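Local coordinates for protein vinylacetyl-CoA Delta-isomerase (Nitrosopumilus maritimus SCM1, PDB 6VJR) that binds FAD, a [4Fe-4S] cluster and iron, and probably acts as a 4-hydroxybutyryl-CoA dehydratase with vinylacetyl-CoA delta-isomerase activity, at residues Met147-Lys151 with Met199-Arg203; Val180-Ala185 with Ala255-Leu259. All coordinates share one frame. Residues are numbered along the deposited sequence.

Contact 1: residues Met147-Lys151 with Met199-Arg203; sequences MTDPK and MPTIR. With FAD (flavin-adenine dinucleotide), chain F.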
loop_
_atom_site.group_PDB
_atom_site.type_symbol
_atom_site.label_atom_id
_atom_site.label_comp_id
_atom_site.label_asym_id
_atom_site.label_seq_id
_atom_site.Cartn_x
_atom_site.Cartn_y
_atom_site.Cartn_z
ATOM N N MET A 147 21.901 -24.677 4.404
ATOM C CA MET A 147 21.560 -24.846 3.001
ATOM C C MET A 147 22.287 -23.829 2.123
ATOM O O MET A 147 22.911 -24.201 1.132
ATOM C CB MET A 147 20.044 -24.758 2.829
ATOM C CG MET A 147 19.601 -24.753 1.379
ATOM S SD MET A 147 17.835 -25.021 1.127
ATOM C CE MET A 147 17.673 -26.729 1.660
ATOM N N THR A 148 22.169 -22.561 2.455
ATOM C CA THR A 148 22.588 -21.501 1.551
ATOM C C THR A 148 24.099 -21.369 1.453
ATOM O O THR A 148 24.758 -20.932 2.389
ATOM C CB THR A 148 21.980 -20.179 1.994
ATOM O OG1 THR A 148 20.591 -20.294 2.285
ATOM C CG2 THR A 148 22.227 -19.128 0.932
ATOM N N ASP A 149 24.616 -21.595 0.232
ATOM C CA ASP A 149 26.012 -21.387 -0.107
ATOM C C ASP A 149 26.203 -19.908 -0.456
ATOM O O ASP A 149 25.248 -19.133 -0.586
ATOM C CB ASP A 149 26.428 -22.225 -1.311
ATOM C CG ASP A 149 26.019 -23.685 -1.166
ATOM O OD1 ASP A 149 24.835 -23.958 -1.445
ATOM O OD2 ASP A 149 26.827 -24.484 -0.658
ATOM N N PRO A 150 27.459 -19.439 -0.558
ATOM C CA PRO A 150 27.707 -18.063 -0.972
ATOM C C PRO A 150 27.192 -17.721 -2.369
ATOM O O PRO A 150 26.772 -16.584 -2.549
ATOM C CB PRO A 150 29.213 -17.912 -0.831
ATOM C CG PRO A 150 29.594 -18.963 0.184
ATOM C CD PRO A 150 28.682 -20.102 -0.145
ATOM N N LYS A 151 27.336 -18.662 -3.304
ATOM C CA LYS A 151 26.715 -18.685 -4.617
ATOM C C LYS A 151 27.440 -17.907 -5.730
ATOM O O LYS A 151 27.044 -18.059 -6.883
ATOM C CB LYS A 151 25.246 -18.239 -4.611
ATOM C CG LYS A 151 24.341 -19.144 -3.779
ATOM C CD LYS A 151 22.852 -18.900 -3.938
ATOM C CE LYS A 151 22.477 -17.517 -3.679
ATOM N NZ LYS A 151 21.031 -17.197 -3.721
ATOM N N MET A 199 23.092 -29.064 3.187
ATOM C CA MET A 199 22.090 -29.419 2.184
ATOM C C MET A 199 22.274 -28.542 0.957
ATOM O O MET A 199 22.609 -27.384 1.104
ATOM C CB MET A 199 20.657 -29.175 2.693
ATOM C CG MET A 199 20.243 -29.963 3.929
ATOM S SD MET A 199 18.655 -29.448 4.635
ATOM C CE MET A 199 19.185 -27.942 5.475
ATOM N N PRO A 200 22.037 -29.065 -0.255
ATOM C CA PRO A 200 22.110 -28.250 -1.470
ATOM C C PRO A 200 21.030 -27.177 -1.460
ATOM O O PRO A 200 19.964 -27.355 -0.870
ATOM C CB PRO A 200 21.970 -29.242 -2.603
ATOM C CG PRO A 200 21.329 -30.438 -1.941
ATOM C CD PRO A 200 21.653 -30.457 -0.505
ATOM N N THR A 201 21.321 -26.058 -2.114
ATOM C CA THR A 201 20.441 -24.894 -2.042
ATOM C C THR A 201 19.626 -24.598 -3.307
ATOM O O THR A 201 18.839 -23.636 -3.298
ATOM C CB THR A 201 21.256 -23.659 -1.675
ATOM O OG1 THR A 201 20.323 -22.655 -1.249
ATOM C CG2 THR A 201 22.028 -23.115 -2.853
ATOM N N ILE A 202 19.813 -25.362 -4.382
ATOM C CA ILE A 202 19.280 -25.035 -5.701
ATOM C C ILE A 202 18.995 -26.353 -6.408
ATOM O O ILE A 202 19.586 -27.372 -6.065
ATOM C CB ILE A 202 20.328 -24.186 -6.445
ATOM C CG1 ILE A 202 19.862 -23.656 -7.740
ATOM C CG2 ILE A 202 21.642 -24.947 -6.628
ATOM C CD1 ILE A 202 20.756 -22.541 -8.261
ATOM N N ARG A 203 18.063 -26.319 -7.367
ATOM C CA ARG A 203 17.906 -27.398 -8.320
ATOM C C ARG A 203 19.278 -27.703 -8.919
ATOM O O ARG A 203 20.043 -26.794 -9.280
ATOM C CB ARG A 203 16.947 -26.957 -9.430
ATOM C CG ARG A 203 16.589 -28.016 -10.461
ATOM C CD ARG A 203 15.583 -27.445 -11.461
ATOM N NE ARG A 203 15.462 -28.389 -12.576
ATOM C CZ ARG A 203 16.301 -28.492 -13.618
ATOM N NH1 ARG A 203 16.253 -29.576 -14.365
ATOM N NH2 ARG A 203 17.220 -27.564 -13.878
HETATM P PA FAD F . 20.720 -13.194 -3.374
HETATM O O1A FAD F . 20.352 -14.493 -3.962
HETATM O O2A FAD F . 22.032 -12.625 -3.739
HETATM O O5B FAD F . 19.472 -12.233 -3.610
HETATM C C5B FAD F . 19.632 -10.823 -3.901
HETATM C C4B FAD F . 18.582 -10.422 -4.896
HETATM O O4B FAD F . 18.900 -10.996 -6.187
HETATM C C3B FAD F . 17.132 -10.841 -4.587
HETATM O O3B FAD F . 16.221 -9.821 -5.005
HETATM C C2B FAD F . 16.949 -12.092 -5.438
HETATM O O2B FAD F . 15.615 -12.437 -5.780
HETATM C C1B FAD F . 17.781 -11.730 -6.670
HETATM N N9A FAD F . 18.311 -12.888 -7.379
HETATM C C8A FAD F . 19.268 -13.800 -6.987
HETATM N N7A FAD F . 19.551 -14.719 -7.876
HETATM C C5A FAD F . 18.703 -14.416 -8.926
HETATM C C6A FAD F . 18.511 -15.025 -10.184
HETATM N N6A FAD F . 19.234 -16.065 -10.602
HETATM N N1A FAD F . 17.542 -14.520 -10.981
HETATM C C2A FAD F . 16.856 -13.444 -10.554
HETATM N N3A FAD F . 16.969 -12.762 -9.417
HETATM C C4A FAD F . 17.915 -13.305 -8.626
HETATM N N1 FAD F . 20.269 -19.884 5.108
HETATM C C2 FAD F . 20.589 -21.120 5.619
HETATM O O2 FAD F . 20.876 -22.088 4.898
HETATM N N3 FAD F . 20.521 -21.309 6.986
HETATM C C4 FAD F . 20.199 -20.369 7.923
HETATM O O4 FAD F . 20.270 -20.598 9.118
HETATM C C4X FAD F . 19.962 -19.045 7.369
HETATM N N5 FAD F . 19.670 -18.049 8.213
HETATM C C5X FAD F . 19.669 -16.768 7.705
HETATM C C6 FAD F . 19.601 -15.663 8.566
HETATM C C7 FAD F . 19.646 -14.361 8.092
HETATM C C7M FAD F . 19.678 -13.206 9.063
HETATM C C8 FAD F . 19.611 -14.133 6.702
HETATM C C8M FAD F . 19.545 -12.735 6.161
HETATM C C9 FAD F . 19.590 -15.196 5.830
HETATM C C9A FAD F . 19.653 -16.525 6.321
HETATM N N10 FAD F . 19.759 -17.620 5.465
HETATM C C10 FAD F . 20.010 -18.905 5.947
HETATM C "C1'" FAD F . 20.020 -17.314 4.045
HETATM C "C2'" FAD F . 18.846 -16.969 3.161
HETATM O "O2'" FAD F . 18.205 -18.193 2.798
HETATM C "C3'" FAD F . 19.335 -16.225 1.911
HETATM O "O3'" FAD F . 19.748 -14.945 2.353
HETATM C "C4'" FAD F . 18.331 -16.164 0.749
HETATM O "O4'" FAD F . 18.168 -17.457 0.151
HETATM C "C5'" FAD F . 18.743 -15.179 -0.330
HETATM O "O5'" FAD F . 20.022 -15.530 -0.832
HETATM P P FAD F . 21.188 -14.499 -0.858
HETATM O O1P FAD F . 21.442 -13.917 0.461
HETATM O O2P FAD F . 22.303 -15.148 -1.566
HETATM O O3P FAD F . 20.696 -13.267 -1.756
HETATM O O HOH W 1 18.706 -20.646 0.385
HETATM O O HOH W 2 24.104 -26.074 -2.933
#

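Contact 2: residues Val180-Ala185 with Ala255-Leu259; sequences VSGAKA and ALIIL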
loop_
_atom_site.group_PDB
_atom_site.type_symbol
_atom_site.label_atom_id
_atom_site.label_comp_id
_atom_site.label_asym_id
_atom_site.label_seq_id
_atom_site.Cartn_x
_atom_site.Cartn_y
_atom_site.Cartn_z
ATOM N N VAL A 180 34.143 -32.942 1.935
ATOM C CA VAL A 180 33.457 -31.836 1.287
ATOM C C VAL A 180 34.238 -30.552 1.493
ATOM O O VAL A 180 34.889 -30.370 2.520
ATOM C CB VAL A 180 32.004 -31.632 1.766
ATOM C CG1 VAL A 180 31.104 -32.798 1.438
ATOM C CG2 VAL A 180 31.911 -31.297 3.244
ATOM N N SER A 181 34.140 -29.664 0.495
ATOM C CA SER A 181 34.676 -28.322 0.565
ATOM C C SER A 181 33.628 -27.345 0.034
ATOM O O SER A 181 32.809 -27.680 -0.829
ATOM C CB SER A 181 35.976 -28.196 -0.221
ATOM O OG SER A 181 36.997 -29.018 0.328
ATOM N N GLY A 182 33.707 -26.114 0.546
ATOM C CA GLY A 182 32.799 -25.063 0.154
ATOM C C GLY A 182 32.513 -24.208 1.379
ATOM O O GLY A 182 33.361 -24.056 2.251
ATOM N N ALA A 183 31.347 -23.591 1.397
ATOM C CA ALA A 183 30.971 -22.748 2.514
ATOM C C ALA A 183 29.454 -22.667 2.576
ATOM O O ALA A 183 28.786 -22.908 1.555
ATOM C CB ALA A 183 31.566 -21.394 2.330
ATOM N N LYS A 184 28.953 -22.277 3.734
ATOM C CA LYS A 184 27.531 -22.029 3.940
ATOM C C LYS A 184 27.417 -20.669 4.636
ATOM O O LYS A 184 28.093 -20.432 5.625
ATOM C CB LYS A 184 26.899 -23.153 4.770
ATOM C CG LYS A 184 26.847 -24.497 4.052
ATOM C CD LYS A 184 26.015 -24.646 2.776
ATOM C CE LYS A 184 25.846 -26.055 2.326
ATOM N NZ LYS A 184 25.134 -26.074 1.031
ATOM N N ALA A 185 26.680 -19.726 4.013
ATOM C CA ALA A 185 26.596 -18.361 4.495
ATOM C C ALA A 185 25.339 -18.130 5.321
ATOM O O ALA A 185 24.354 -18.847 5.195
ATOM C CB ALA A 185 26.673 -17.416 3.313
ATOM N N ALA A 255 26.784 -16.797 11.057
ATOM C CA ALA A 255 28.189 -16.897 10.692
ATOM C C ALA A 255 28.316 -17.544 9.310
ATOM O O ALA A 255 27.427 -18.262 8.865
ATOM C CB ALA A 255 28.967 -17.673 11.743
ATOM N N LEU A 256 29.474 -17.321 8.687
ATOM C CA LEU A 256 29.901 -18.020 7.487
ATOM C C LEU A 256 30.690 -19.253 7.915
ATOM O O LEU A 256 31.670 -19.151 8.651
ATOM C CB LEU A 256 30.753 -17.045 6.683
ATOM C CG LEU A 256 31.359 -17.570 5.385
ATOM C CD1 LEU A 256 30.348 -17.981 4.351
ATOM C CD2 LEU A 256 32.346 -16.569 4.836
ATOM N N ILE A 257 30.246 -20.408 7.437
ATOM C CA ILE A 257 30.890 -21.675 7.736
ATOM C C ILE A 257 31.742 -22.069 6.528
ATOM O O ILE A 257 31.236 -22.274 5.416
ATOM C CB ILE A 257 29.870 -22.769 8.019
ATOM C CG1 ILE A 257 28.802 -22.370 9.029
ATOM C CG2 ILE A 257 30.616 -24.033 8.455
ATOM C CD1 ILE A 257 27.790 -23.466 9.276
ATOM N N ILE A 258 33.046 -22.094 6.742
ATOM C CA ILE A 258 33.968 -22.552 5.719
ATOM C C ILE A 258 34.260 -24.031 5.938
ATOM O O ILE A 258 34.492 -24.445 7.066
ATOM C CB ILE A 258 35.265 -21.739 5.700
ATOM C CG1 ILE A 258 35.024 -20.226 5.805
ATOM C CG2 ILE A 258 36.088 -22.152 4.470
ATOM C CD1 ILE A 258 34.277 -19.634 4.630
ATOM N N LEU A 259 34.239 -24.811 4.846
ATOM C CA LEU A 259 34.540 -26.238 4.873
ATOM C C LEU A 259 35.753 -26.545 4.001
ATOM O O LEU A 259 35.743 -26.245 2.792
ATOM C CB LEU A 259 33.324 -26.985 4.326
ATOM C CG LEU A 259 31.974 -26.619 4.954
ATOM C CD1 LEU A 259 30.791 -27.038 4.099
ATOM C CD2 LEU A 259 31.853 -27.212 6.312
#

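Contact 1: residues Met147-Lys151 with Met199-Arg203
Two loops that leave the neighbouring parallel strands 143-146 and 195-198 meet at their beginnings, with the CA atoms of Met147 and Met199 4.7 Å apart, and then diverge. Direct polar bonds between them are absent. The carbonyls Met147 O and Met199 O lie only 3.2 Å apart, two acceptors that each accept a hydrogen bond from Lys184 NZ. Met147 adopts a ttm conformation that carries its thioether along the second loop: CG sits 3.5 Å from Pro200 O and CE 4.0 Å from Met199 CB. Thr201, with chi1 t, directs CG2 to 3.3 Å from Asp149 OD1. Asp149 OD2 is held by the backbone N of Thr168 and by a salt bridge to Lys184 NZ. Water 2 donates to Asp149 OD1 (2.7 Å) and accepts from Thr201 N (2.9 Å); water 1 bridges Thr148 OG1 (2.7 Å) and Thr201 OG1 (3.1 Å) and also reaches FAD O4' (3.2 Å). Thr148 OG1, in the m rotamer, donates to FAD N1 (2.9 Å), and Met147 N and Thr148 N each donate to FAD O2 (2.8 Å). Lys151, mtmt with bends at chi1 and chi3, hydrogen-bonds FAD O1A through NZ (2.8 Å). The chemistry implies that 147-151 holds FAD directly, at the pyrimidine edge of the flavin and at the pyrophosphate, whereas 199-203 packs on the 147-151 loop and is linked to FAD through water 1.

Contact 2: residues Val180-Ala185 with Ala255-Leu259
Strands 177-188 and 254-259 pair antiparallel; the axes of segments 180-185 and 255-259 approach to 4.6 Å, with 177° between their N-to-C directions. Four backbone hydrogen bonds fix the register. In the hydrogen-bonded pair Gly182-Leu259, Gly182 N donates to Leu259 O (3.0 Å) and Leu259 N to Gly182 O (2.8 Å); in Lys184-Ile257, Lys184 N reaches Ile257 O and Ile257 N reaches Lys184 O, both at 2.8 Å. Between them lies the non-hydrogen-bonded pair Ala183-Ile258 (CA-CA 4.4 Å), where Ala183 CA makes a close CA-H...O contact with Ile257 O at 3.0 Å. Other backbone groups are met by further strands and loops: Leu256 bonds to Ile227, Val180 to Val262, Ser181 to Arg169 and Ala185 to Thr148. Ser181 OG accepts from Arg261 N, and Lys184 NZ is satisfied by a salt bridge to Asp149 and by the carbonyls of Met147 and Met199. Gly182, at phi/psi 144/-152, has a backbone in which a CB would jam against the preceding carbonyl. Apolar contacts are modest: Ala183 CB lies 4.0 Å from Ile258 CD1, on the face that packs against Tyr409 of the second subunit, and Ala185 CB lies 3.9 Å from Leu256 CD1. Leu259 and Ile257 share the other face with Lys184 and meet strands 195-198 and 224-228. This is an antiparallel beta ladder inside the mixed sheet of the beta domain that accompanies the helices in the acyl-CoA dehydrogenase-like fold.

Contacts 1 and 2 have centres 11 Å apart and touch directly, and their segments alternate along the chain. Strand 180-185 makes the junction: Thr148 O and Ala185 N stand 2.8 Å apart, a probable hydrogen bond, and Lys184 NZ is 2.8 Å from Met199 O. Pro150 CD also packs 3.3 Å from Ala183 O. The ladder of contact 2 is thus tied to the loop that carries the flavin-binding groups of contact 1. The Lys184 side chain itself is about 6 Å from FAD at nearest approach. The side chains of Thr148 and Ala185 lie about 9 and 13 Å from the Fe(III) ion. The FAD site is completed by Asp382, Gly386 and His321 of the second subunit.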